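Local coordinates for enoyl-CoA hydratase (Mycobacterium thermoresistibile, PDB 3T3W), which probably catalyses the hydration of enoyl-CoA thioesters in lipid metabolism, as a six-chain member of the crotonase family that here carries a bound zinc ion, at residues 36-39 / 40-44; 96-99 / 100-104; 166-170 / 171-175; 227-230 / 231-235. All coordinates share one frame; numbering follows the deposited sequence. Where two conformers were deposited one is given.

Overall arrangement
All four interactions are local, each made within one continuous run of chain; none touches another, and their centres lie 20 to 32 Å apart. Interaction 1 is a partly buried loop between strand 30-35 and helix 46-61, touched by no other subunit and held by a tangle of side-chain and backbone bonds. Interactions 2 and 4 lie on the long helices 95-115 and 222-239, where regular backbone bonds leave the side chains to other tasks: a zinc ligand in interaction 2, buried subunit contacts in interaction 4. Interaction 3 is the break between helices 167-171 and 173-182, mostly apolar inside and charged toward neighbours. Interactions 3 and 4 come nearest, about 6 Å between nearest atoms.

Interaction 1: residues 36-39 / 40-44; sequences NRPE and AANAQ. With EDO (1,2-ethanediol), chain B.
R37 and N42 fasten the two arms of a tight turn in the crotonase fold, part of the loop, with a 3-10 step beginning at P38, that leads from strand 30-35 to helix 46-61. The packed side is all backbone and amide. With CG beside its own backbone N (chi1 -62°), the N42 side chain folds back so that OD1 takes the N-H of R37 at 2.8 Å from R37 N, the donor lying almost straight beyond the end of the C=O. The exchange is mutual, because N42 N donates to R37 O over 2.9 Å. A40 N grips that same R37 O from the opposite face of the carbonyl at 3.0 Å, while A41 N closes on P38 O at 3.0 Å. The other end of the buried N42 amide, ND2, bonds to the carbonyls of N73, H76 and F77, which ties this loop to the one after strand 67-72.

The loose side is that of P38 and E39, both exposed. The R37 chain runs out extended past A40, whose CB sits over one face of the guanidinium, near its rim and 3.6 Å from NE, but its end is held: NH1 of R37 gives a bond to A43 O at 2.9 Å and a salt bridge to D82. In the guanidinium plane, R37 NH2 meets O1 of an ethanediol, probably from the crystallisation liquor, at 2.7 Å; Y21 OH bonds the same diol.

Interaction 2: residues 96-99 / 100-104; sequences EFIY and AHESR. With ZN (zinc ion), chain T.
The carbonyl oxygen of F97 is gripped twice by H101. Its backbone N donates to F97 O over 3.1 Å in the normal helical way. H101 was modelled in two conformers, so what its ring does holds for one of them alone. In that copy ring atom ND1 reaches F97 O from the opposite face of the carbonyl, also at 3.1 Å; F97 O lies in the imidazole plane, and this second bond sets the ring's rotation there. The imidazole lies over the F97 ring, ND1 above its centre; the centroids are 4.2 Å apart and the planes meet obliquely at 41°. F97 reaches under it because its CG is anti to the backbone N (chi1 179°).

A quarter turn round helix 95-115, I98 and E102 run side by side in the same direction, and CG2 of I98 touches CD of E102 at 3.9 Å. S103 OG turns back to A100 O at 3.0 Å and also bonds R226 of a second subunit. Y99 packs its ring edge-to-face with F249 of its own chain and F223 of that second subunit, while its OH bonds D250.

E102 itself binds zinc through both carboxylate oxygens, OE1 at 2.2 Å and OE2 at 2.1 Å from the metal, and Q253 steadies OE2 with a hydrogen bond. E163, H252, H256 and a water complete the coordination, a glutamate-histidine zinc site with one bidentate carboxylate presented by a helix.

Interaction 3: residues 166-170 / 171-175; sequences GHTWE and LGPRK
L171 closes the short helix 167-171 against H167, and its side chain can be followed outward from there. CB rests 3.2 Å from H167 O, the oxygen that also accepts L171 N at 2.9 Å. CG stays beside the backbone N (chi1 -55°) and keeps to the same carbonyl. At the fork the branches part: CD1 stays by H167 O at 3.9 Å, with CB of H167 beyond it, whereas CD2 lies 4.1 Å from the carbonyl carbon of E170. Further out, the buried isobutyl group ties helix 167-171 to helix 173-182 (I179), strand 186-187 (M186), helix 188-194 (T194) and the loop after it (M196).

The chain then breaks at G172. Its phi of 83° suits glycine, and it ends one helix while standing at the N-cap of the next, 173-182. G172 N makes a weak bond to T168 O at 3.0 Å, and CG2 of T168 approaches CB of P173 at 4.2 Å. OG1 of T168 turns instead to H165.

E170 and R174 look outward to other chains. OE2 of E170 pairs with R174 of one neighbouring subunit, and R174 in turn with E170 of a different neighbour; K175 pairs with E190 within the chain. The chemistry implies a division of labour: greasy contacts and backbone bonds shape the bend, while E170 and R174 find opposite charges across subunit boundaries.

Interaction 4: residues 227-230 / 231-235; sequences QAKR and AVNQT. With EDO (1,2-ethanediol), chain H.
The most distinctive feature here is how K229 and N233 meet, carbon to nitrogen: CE of the lysine lies 3.8 Å from ND2 of the asparagine, the two chains crossing at a slant. K229 stays extended along its whole length, with CG anti to the backbone N (chi1 176°), and this carries its ammonium past the amide to D140, as a salt bridge, and to the carbonyls of V116 and K118. OD1 of N233 accepts from K177 of a neighbouring subunit and, weakly, from O2 of an ethanediol at 3.5 Å.

Behind them the backbone of helix 222-239 is regular. N233 N bonds K229 O at 2.9 Å and Q234 N bonds R230 O at 2.8 Å. A231 CB packs 3.4 Å from Q227 O, and A231 O is gripped from opposite faces by N and OG1 of T235.

R230 extends to D250 and Q246 of a second subunit, Q234 to A243 there, and Q227 to T254 of yet another. With the helical bonds made within the helix, the side-chain ends of Q227, R230, N233 and Q234 go to other subunits and K229 to its own chain, which makes this helix part of the subunit interface.

Interaction 1: residues 36-39 / 40-44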
loop_
_atom_site.group_PDB
_atom_site.type_symbol
_atom_site.label_atom_id
_atom_site.label_comp_id
_atom_site.label_asym_id
_atom_site.label_seq_id
_atom_site.Cartn_x
_atom_site.Cartn_y
_atom_site.Cartn_z
ATOM N N ASN F 36 -15.059 4.946 -35.785
ATOM C CA ASN F 36 -15.569 5.427 -37.067
ATOM C C ASN F 36 -16.854 6.236 -36.876
ATOM O O ASN F 36 -17.897 5.934 -37.465
ATOM C CB ASN F 36 -15.792 4.264 -38.025
ATOM C CG ASN F 36 -16.055 4.726 -39.439
ATOM O OD1 ASN F 36 -15.553 5.758 -39.854
ATOM N ND2 ASN F 36 -16.901 3.986 -40.168
ATOM N N ARG F 37 -16.774 7.258 -36.029
ATOM C CA ARG F 37 -17.819 8.259 -35.896
ATOM C C ARG F 37 -17.258 9.678 -36.097
ATOM O O ARG F 37 -17.449 10.580 -35.257
ATOM C CB ARG F 37 -18.503 8.116 -34.525
ATOM C CG ARG F 37 -19.871 8.732 -34.454
ATOM C CD ARG F 37 -20.398 8.776 -33.032
ATOM N NE ARG F 37 -21.719 9.414 -33.025
ATOM C CZ ARG F 37 -22.350 9.792 -31.922
ATOM N NH1 ARG F 37 -21.786 9.632 -30.760
ATOM N NH2 ARG F 37 -23.546 10.347 -31.988
ATOM N N PRO F 38 -16.595 9.918 -37.241
ATOM C CA PRO F 38 -15.887 11.196 -37.406
ATOM C C PRO F 38 -16.839 12.393 -37.530
ATOM O O PRO F 38 -16.482 13.545 -37.185
ATOM C CB PRO F 38 -15.148 11.004 -38.717
ATOM C CG PRO F 38 -15.958 9.974 -39.484
ATOM C CD PRO F 38 -16.356 9.021 -38.390
ATOM N N GLU F 39 -18.037 12.127 -38.010
ATOM C CA GLU F 39 -19.065 13.183 -38.055
ATOM C C GLU F 39 -19.356 13.821 -36.678
ATOM O O GLU F 39 -19.892 14.938 -36.608
ATOM C CB GLU F 39 -20.349 12.665 -38.720
ATOM C CG GLU F 39 -21.159 11.636 -37.897
ATOM C CD GLU F 39 -20.684 10.164 -37.993
ATOM O OE1 GLU F 39 -19.549 9.826 -38.454
ATOM O OE2 GLU F 39 -21.499 9.312 -37.566
ATOM N N ALA F 40 -19.087 13.094 -35.592
ATOM C CA ALA F 40 -19.267 13.590 -34.238
ATOM C C ALA F 40 -17.922 13.701 -33.501
ATOM O O ALA F 40 -17.882 13.731 -32.274
ATOM C CB ALA F 40 -20.226 12.673 -33.462
ATOM N N ALA F 41 -16.819 13.764 -34.258
ATOM C CA ALA F 41 -15.464 13.771 -33.683
ATOM C C ALA F 41 -15.260 12.612 -32.714
ATOM O O ALA F 41 -14.550 12.751 -31.716
ATOM C CB ALA F 41 -15.132 15.120 -33.014
ATOM N N ASN F 42 -15.842 11.463 -33.066
ATOM C CA ASN F 42 -15.742 10.250 -32.268
ATOM C C ASN F 42 -16.206 10.419 -30.837
ATOM O O ASN F 42 -15.701 9.785 -29.920
ATOM C CB ASN F 42 -14.338 9.630 -32.393
ATOM C CG ASN F 42 -14.046 9.226 -33.820
ATOM O OD1 ASN F 42 -14.916 8.639 -34.507
ATOM N ND2 ASN F 42 -12.854 9.586 -34.318
ATOM N N ALA F 43 -17.206 11.281 -30.656
ATOM C CA ALA F 43 -17.898 11.364 -29.385
ATOM C C ALA F 43 -18.484 10.006 -29.084
ATOM O O ALA F 43 -18.978 9.308 -29.995
ATOM C CB ALA F 43 -18.992 12.439 -29.443
ATOM N N GLN F 44 -18.449 9.625 -27.807
ATOM C CA GLN F 44 -18.788 8.264 -27.397
ATOM C C GLN F 44 -20.165 8.192 -26.754
ATOM O O GLN F 44 -20.345 8.681 -25.645
ATOM C CB GLN F 44 -17.769 7.786 -26.377
ATOM C CG GLN F 44 -16.315 7.917 -26.832
ATOM C CD GLN F 44 -15.394 7.875 -25.626
ATOM O OE1 GLN F 44 -15.664 7.165 -24.651
ATOM N NE2 GLN F 44 -14.335 8.697 -25.656
HETATM C C1 EDO B . -26.597 9.483 -33.227
HETATM O O1 EDO B . -25.765 10.591 -33.570
HETATM C C2 EDO B . -26.639 8.456 -34.360
HETATM O O2 EDO B . -25.306 8.033 -34.729
#

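Interaction 2: residues 96-99 / 100-104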
loop_
_atom_site.group_PDB
_atom_site.type_symbol
_atom_site.label_atom_id
_atom_site.label_comp_id
_atom_site.label_asym_id
_atom_site.label_seq_id
_atom_site.Cartn_x
_atom_site.Cartn_y
_atom_site.Cartn_z
ATOM N N GLU F 96 -27.785 7.071 -8.018
ATOM C CA GLU F 96 -27.626 5.613 -8.137
ATOM C C GLU F 96 -27.567 5.174 -9.614
ATOM O O GLU F 96 -26.757 4.317 -10.017
ATOM C CB GLU F 96 -28.769 4.907 -7.390
ATOM C CG GLU F 96 -28.900 3.412 -7.677
ATOM C CD GLU F 96 -30.069 2.712 -6.987
ATOM O OE1 GLU F 96 -31.073 3.346 -6.638
ATOM O OE2 GLU F 96 -29.976 1.476 -6.824
ATOM N N PHE F 97 -28.432 5.775 -10.412
ATOM C CA PHE F 97 -28.555 5.477 -11.833
ATOM C C PHE F 97 -27.293 5.900 -12.584
ATOM O O PHE F 97 -26.732 5.125 -13.361
ATOM C CB PHE F 97 -29.815 6.158 -12.394
ATOM C CG PHE F 97 -30.024 5.924 -13.870
ATOM C CD1 PHE F 97 -30.866 4.912 -14.302
ATOM C CD2 PHE F 97 -29.422 6.743 -14.800
ATOM C CE1 PHE F 97 -31.107 4.704 -15.666
ATOM C CE2 PHE F 97 -29.619 6.529 -16.173
ATOM C CZ PHE F 97 -30.463 5.507 -16.597
ATOM N N ILE F 98 -26.812 7.118 -12.318
ATOM C CA ILE F 98 -25.595 7.621 -12.955
ATOM C C ILE F 98 -24.387 6.764 -12.531
ATOM O O ILE F 98 -23.566 6.363 -13.361
ATOM C CB ILE F 98 -25.304 9.096 -12.589
ATOM C CG1 ILE F 98 -26.381 10.016 -13.179
ATOM C CG2 ILE F 98 -23.937 9.507 -13.116
ATOM C CD1 ILE F 98 -26.544 11.262 -12.358
ATOM N N TYR F 99 -24.312 6.464 -11.236
ATOM C CA TYR F 99 -23.230 5.649 -10.677
ATOM C C TYR F 99 -23.184 4.276 -11.354
ATOM O O TYR F 99 -22.119 3.825 -11.776
ATOM C CB TYR F 99 -23.445 5.492 -9.150
ATOM C CG TYR F 99 -22.251 4.966 -8.366
ATOM C CD1 TYR F 99 -21.500 5.816 -7.559
ATOM C CD2 TYR F 99 -21.881 3.615 -8.415
ATOM C CE1 TYR F 99 -20.386 5.359 -6.905
ATOM C CE2 TYR F 99 -20.756 3.147 -7.750
ATOM C CZ TYR F 99 -20.036 4.014 -6.980
ATOM O OH TYR F 99 -18.935 3.556 -6.309
ATOM N N ALA F 100 -24.345 3.608 -11.467
ATOM C CA ALA F 100 -24.413 2.299 -12.054
ATOM C C ALA F 100 -23.958 2.344 -13.506
ATOM O O ALA F 100 -23.155 1.498 -13.944
ATOM C CB ALA F 100 -25.843 1.750 -11.970
ATOM N N HIS F 101 -24.488 3.280 -14.293
ATOM C CA HIS F 101 -24.170 3.271 -15.716
ATOM C C HIS F 101 -22.714 3.658 -15.980
ATOM O O HIS F 101 -22.043 3.066 -16.848
ATOM C CB HIS F 101 -25.164 4.150 -16.445
ATOM C CG HIS F 101 -26.478 3.465 -16.712
ATOM N ND1 HIS F 101 -27.528 3.528 -15.854
ATOM C CD2 HIS F 101 -26.864 2.613 -17.736
ATOM C CE1 HIS F 101 -28.550 2.777 -16.353
ATOM N NE2 HIS F 101 -28.151 2.241 -17.493
ATOM N N GLU F 102 -22.196 4.623 -15.241
ATOM C CA GLU F 102 -20.805 5.035 -15.440
ATOM C C GLU F 102 -19.864 3.946 -14.924
ATOM O O GLU F 102 -18.774 3.735 -15.491
ATOM C CB GLU F 102 -20.526 6.357 -14.720
ATOM C CG GLU F 102 -21.257 7.558 -15.342
ATOM C CD GLU F 102 -20.594 8.900 -15.050
ATOM O OE1 GLU F 102 -20.870 9.866 -15.843
ATOM O OE2 GLU F 102 -19.801 9.011 -14.074
ATOM N N SER F 103 -20.261 3.233 -13.873
ATOM C CA SER F 103 -19.384 2.181 -13.360
ATOM C C SER F 103 -19.177 1.082 -14.404
ATOM O O SER F 103 -18.104 0.468 -14.454
ATOM C CB SER F 103 -19.803 1.614 -11.995
ATOM O OG SER F 103 -20.943 0.828 -12.108
ATOM N N ARG F 104 -20.180 0.837 -15.228
ATOM C CA ARG F 104 -20.109 -0.187 -16.252
ATOM C C ARG F 104 -19.356 0.314 -17.485
ATOM O O ARG F 104 -18.289 -0.207 -17.856
ATOM C CB ARG F 104 -21.526 -0.643 -16.633
ATOM C CG ARG F 104 -21.556 -1.695 -17.740
ATOM C CD ARG F 104 -22.970 -1.934 -18.273
ATOM N NE ARG F 104 -22.928 -2.677 -19.545
ATOM C CZ ARG F 104 -23.965 -2.851 -20.360
ATOM N NH1 ARG F 104 -25.158 -2.333 -20.051
ATOM N NH2 ARG F 104 -23.818 -3.551 -21.492
HETATM ZN ZN ZN T . -19.247 10.931 -14.772
HETATM O O HOH W 1 -18.940 12.609 -16.018
#

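Interaction 3: residues 166-170 / 171-175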
loop_
_atom_site.group_PDB
_atom_site.type_symbol
_atom_site.label_atom_id
_atom_site.label_comp_id
_atom_site.label_asym_id
_atom_site.label_seq_id
_atom_site.Cartn_x
_atom_site.Cartn_y
_atom_site.Cartn_z
ATOM N N GLY F 166 -6.402 8.212 -14.600
ATOM C CA GLY F 166 -5.051 7.943 -15.073
ATOM C C GLY F 166 -4.117 9.137 -14.857
ATOM O O GLY F 166 -2.906 8.993 -14.930
ATOM N N HIS F 167 -4.699 10.323 -14.628
ATOM C CA HIS F 167 -3.967 11.567 -14.737
ATOM C C HIS F 167 -2.692 11.548 -13.908
ATOM O O HIS F 167 -1.601 11.916 -14.395
ATOM C CB HIS F 167 -4.801 12.784 -14.282
ATOM C CG HIS F 167 -6.202 12.837 -14.845
ATOM N ND1 HIS F 167 -7.139 11.861 -14.598
ATOM C CD2 HIS F 167 -6.839 13.820 -15.598
ATOM C CE1 HIS F 167 -8.301 12.211 -15.191
ATOM N NE2 HIS F 167 -8.123 13.423 -15.791
ATOM N N THR F 168 -2.804 11.223 -12.633
ATOM C CA THR F 168 -1.668 11.265 -11.736
ATOM C C THR F 168 -0.561 10.291 -12.148
ATOM O O THR F 168 0.614 10.606 -12.025
ATOM C CB THR F 168 -2.100 11.006 -10.278
ATOM O OG1 THR F 168 -3.013 12.045 -9.896
ATOM C CG2 THR F 168 -0.912 11.046 -9.267
ATOM N N TRP F 169 -0.978 9.092 -12.558
ATOM C CA TRP F 169 -0.064 8.034 -12.985
ATOM C C TRP F 169 0.643 8.390 -14.268
ATOM O O TRP F 169 1.844 8.090 -14.444
ATOM C CB TRP F 169 -0.868 6.764 -13.208
ATOM C CG TRP F 169 -1.565 6.285 -11.953
ATOM C CD1 TRP F 169 -2.832 6.601 -11.541
ATOM C CD2 TRP F 169 -0.994 5.455 -10.904
ATOM N NE1 TRP F 169 -3.113 6.019 -10.338
ATOM C CE2 TRP F 169 -2.023 5.330 -9.878
ATOM C CE3 TRP F 169 0.238 4.831 -10.708
ATOM C CZ2 TRP F 169 -1.835 4.564 -8.753
ATOM C CZ3 TRP F 169 0.421 4.037 -9.556
ATOM C CH2 TRP F 169 -0.590 3.925 -8.593
ATOM N N GLU F 170 -0.068 9.061 -15.156
ATOM C CA GLU F 170 0.411 9.337 -16.526
ATOM C C GLU F 170 1.232 10.625 -16.639
ATOM O O GLU F 170 2.190 10.705 -17.415
ATOM C CB GLU F 170 -0.783 9.402 -17.462
ATOM C CG GLU F 170 -1.525 8.085 -17.595
ATOM C CD GLU F 170 -0.871 7.064 -18.509
ATOM O OE1 GLU F 170 0.105 7.402 -19.231
ATOM O OE2 GLU F 170 -1.405 5.930 -18.537
ATOM N N LEU F 171 0.837 11.623 -15.862
ATOM C CA LEU F 171 1.370 12.981 -15.943
ATOM C C LEU F 171 2.228 13.409 -14.753
ATOM O O LEU F 171 2.965 14.404 -14.853
ATOM C CB LEU F 171 0.209 13.961 -16.121
ATOM C CG LEU F 171 -0.747 13.731 -17.275
ATOM C CD1 LEU F 171 -1.988 14.643 -17.161
ATOM C CD2 LEU F 171 -0.043 13.931 -18.620
ATOM N N GLY F 172 2.119 12.679 -13.649
ATOM C CA GLY F 172 2.608 13.127 -12.350
ATOM C C GLY F 172 1.558 14.042 -11.694
ATOM O O GLY F 172 0.717 14.651 -12.398
ATOM N N PRO F 173 1.627 14.210 -10.370
ATOM C CA PRO F 173 0.565 14.940 -9.667
ATOM C C PRO F 173 0.512 16.430 -9.978
ATOM O O PRO F 173 -0.592 16.996 -10.066
ATOM C CB PRO F 173 0.889 14.696 -8.182
ATOM C CG PRO F 173 2.357 14.294 -8.169
ATOM C CD PRO F 173 2.527 13.525 -9.426
ATOM N N ARG F 174 1.669 17.069 -10.137
ATOM C CA ARG F 174 1.657 18.527 -10.333
ATOM C C ARG F 174 1.068 18.871 -11.697
ATOM O O ARG F 174 0.284 19.836 -11.811
ATOM C CB ARG F 174 3.059 19.102 -10.155
ATOM C CG ARG F 174 3.476 19.095 -8.680
ATOM C CD ARG F 174 4.764 19.823 -8.421
ATOM N NE ARG F 174 5.139 19.676 -7.001
ATOM C CZ ARG F 174 4.594 20.362 -6.005
ATOM N NH1 ARG F 174 3.695 21.285 -6.254
ATOM N NH2 ARG F 174 4.961 20.146 -4.758
ATOM N N LYS F 175 1.454 18.124 -12.738
ATOM C CA LYS F 175 0.887 18.379 -14.089
ATOM C C LYS F 175 -0.609 18.011 -14.118
ATOM O O LYS F 175 -1.416 18.736 -14.692
ATOM C CB LYS F 175 1.658 17.647 -15.182
ATOM C CG LYS F 175 1.294 18.211 -16.576
ATOM C CD LYS F 175 2.288 17.907 -17.700
ATOM C CE LYS F 175 3.686 18.418 -17.496
ATOM N NZ LYS F 175 4.010 19.762 -18.040
#

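Interaction 4: residues 227-230 / 231-235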
loop_
_atom_site.group_PDB
_atom_site.type_symbol
_atom_site.label_atom_id
_atom_site.label_comp_id
_atom_site.label_asym_id
_atom_site.label_seq_id
_atom_site.Cartn_x
_atom_site.Cartn_y
_atom_site.Cartn_z
ATOM N N GLN F 227 3.348 -11.901 -20.223
ATOM C CA GLN F 227 3.939 -11.788 -18.892
ATOM C C GLN F 227 4.811 -10.527 -18.726
ATOM O O GLN F 227 4.885 -10.014 -17.609
ATOM C CB GLN F 227 4.633 -13.056 -18.464
ATOM C CG GLN F 227 3.682 -14.287 -18.296
ATOM C CD GLN F 227 2.544 -14.102 -17.295
ATOM O OE1 GLN F 227 1.558 -13.436 -17.570
ATOM N NE2 GLN F 227 2.716 -14.658 -16.097
ATOM N N ALA F 228 5.364 -9.978 -19.814
ATOM C CA ALA F 228 5.991 -8.639 -19.762
ATOM C C ALA F 228 4.933 -7.604 -19.406
ATOM O O ALA F 228 5.148 -6.726 -18.559
ATOM C CB ALA F 228 6.659 -8.240 -21.095
ATOM N N LYS F 229 3.789 -7.695 -20.063
ATOM C CA LYS F 229 2.672 -6.783 -19.763
ATOM C C LYS F 229 2.241 -6.950 -18.300
ATOM O O LYS F 229 2.053 -5.940 -17.593
ATOM C CB LYS F 229 1.481 -7.012 -20.701
ATOM C CG LYS F 229 0.256 -6.169 -20.388
ATOM C CD LYS F 229 -0.759 -6.308 -21.521
ATOM C CE LYS F 229 -1.995 -5.467 -21.258
ATOM N NZ LYS F 229 -2.673 -5.065 -22.532
ATOM N N ARG F 230 2.103 -8.201 -17.864
ATOM C CA ARG F 230 1.724 -8.451 -16.491
ATOM C C ARG F 230 2.736 -7.884 -15.504
ATOM O O ARG F 230 2.362 -7.357 -14.450
ATOM C CB ARG F 230 1.542 -9.944 -16.220
ATOM C CG ARG F 230 0.831 -10.166 -14.871
ATOM C CD ARG F 230 0.604 -11.588 -14.597
ATOM N NE ARG F 230 -0.070 -11.887 -13.317
ATOM C CZ ARG F 230 -1.366 -11.727 -13.029
ATOM N NH1 ARG F 230 -2.203 -11.116 -13.832
ATOM N NH2 ARG F 230 -1.821 -12.158 -11.875
ATOM N N ALA F 231 4.024 -8.112 -15.762
ATOM C CA ALA F 231 5.070 -7.581 -14.896
ATOM C C ALA F 231 4.857 -6.096 -14.600
ATOM O O ALA F 231 4.908 -5.633 -13.443
ATOM C CB ALA F 231 6.468 -7.831 -15.525
ATOM N N VAL F 232 4.626 -5.309 -15.656
ATOM C CA VAL F 232 4.453 -3.867 -15.449
ATOM C C VAL F 232 3.112 -3.538 -14.772
ATOM O O VAL F 232 3.047 -2.756 -13.839
ATOM C CB VAL F 232 4.622 -3.133 -16.787
ATOM C CG1 VAL F 232 4.269 -1.634 -16.689
ATOM C CG2 VAL F 232 6.072 -3.332 -17.310
ATOM N N ASN F 233 2.041 -4.126 -15.274
ATOM C CA ASN F 233 0.692 -3.841 -14.772
ATOM C C ASN F 233 0.515 -4.299 -13.312
ATOM O O ASN F 233 -0.150 -3.609 -12.527
ATOM C CB ASN F 233 -0.409 -4.422 -15.667
ATOM C CG ASN F 233 -0.684 -3.562 -16.888
ATOM O OD1 ASN F 233 -0.041 -2.542 -17.073
ATOM N ND2 ASN F 233 -1.634 -3.977 -17.748
ATOM N N GLN F 234 1.106 -5.415 -12.953
ATOM C CA GLN F 234 1.063 -5.898 -11.580
ATOM C C GLN F 234 1.931 -5.013 -10.661
ATOM O O GLN F 234 1.540 -4.733 -9.527
ATOM C CB GLN F 234 1.496 -7.386 -11.486
ATOM C CG GLN F 234 1.655 -7.897 -10.088
ATOM C CD GLN F 234 0.351 -7.907 -9.268
ATOM O OE1 GLN F 234 -0.728 -7.579 -9.761
ATOM N NE2 GLN F 234 0.472 -8.277 -7.998
ATOM N N THR F 235 3.085 -4.544 -11.144
ATOM C CA THR F 235 3.853 -3.549 -10.409
ATOM C C THR F 235 2.964 -2.310 -10.106
ATOM O O THR F 235 2.908 -1.858 -8.977
ATOM C CB THR F 235 5.149 -3.129 -11.134
ATOM O OG1 THR F 235 6.039 -4.254 -11.163
ATOM C CG2 THR F 235 5.848 -1.974 -10.398
HETATM C C1 EDO H . 0.311 2.130 -19.640
HETATM O O1 EDO H . 1.154 1.125 -20.123
HETATM C C2 EDO H . 0.015 1.910 -18.186
HETATM O O2 EDO H . -0.782 0.709 -18.082
#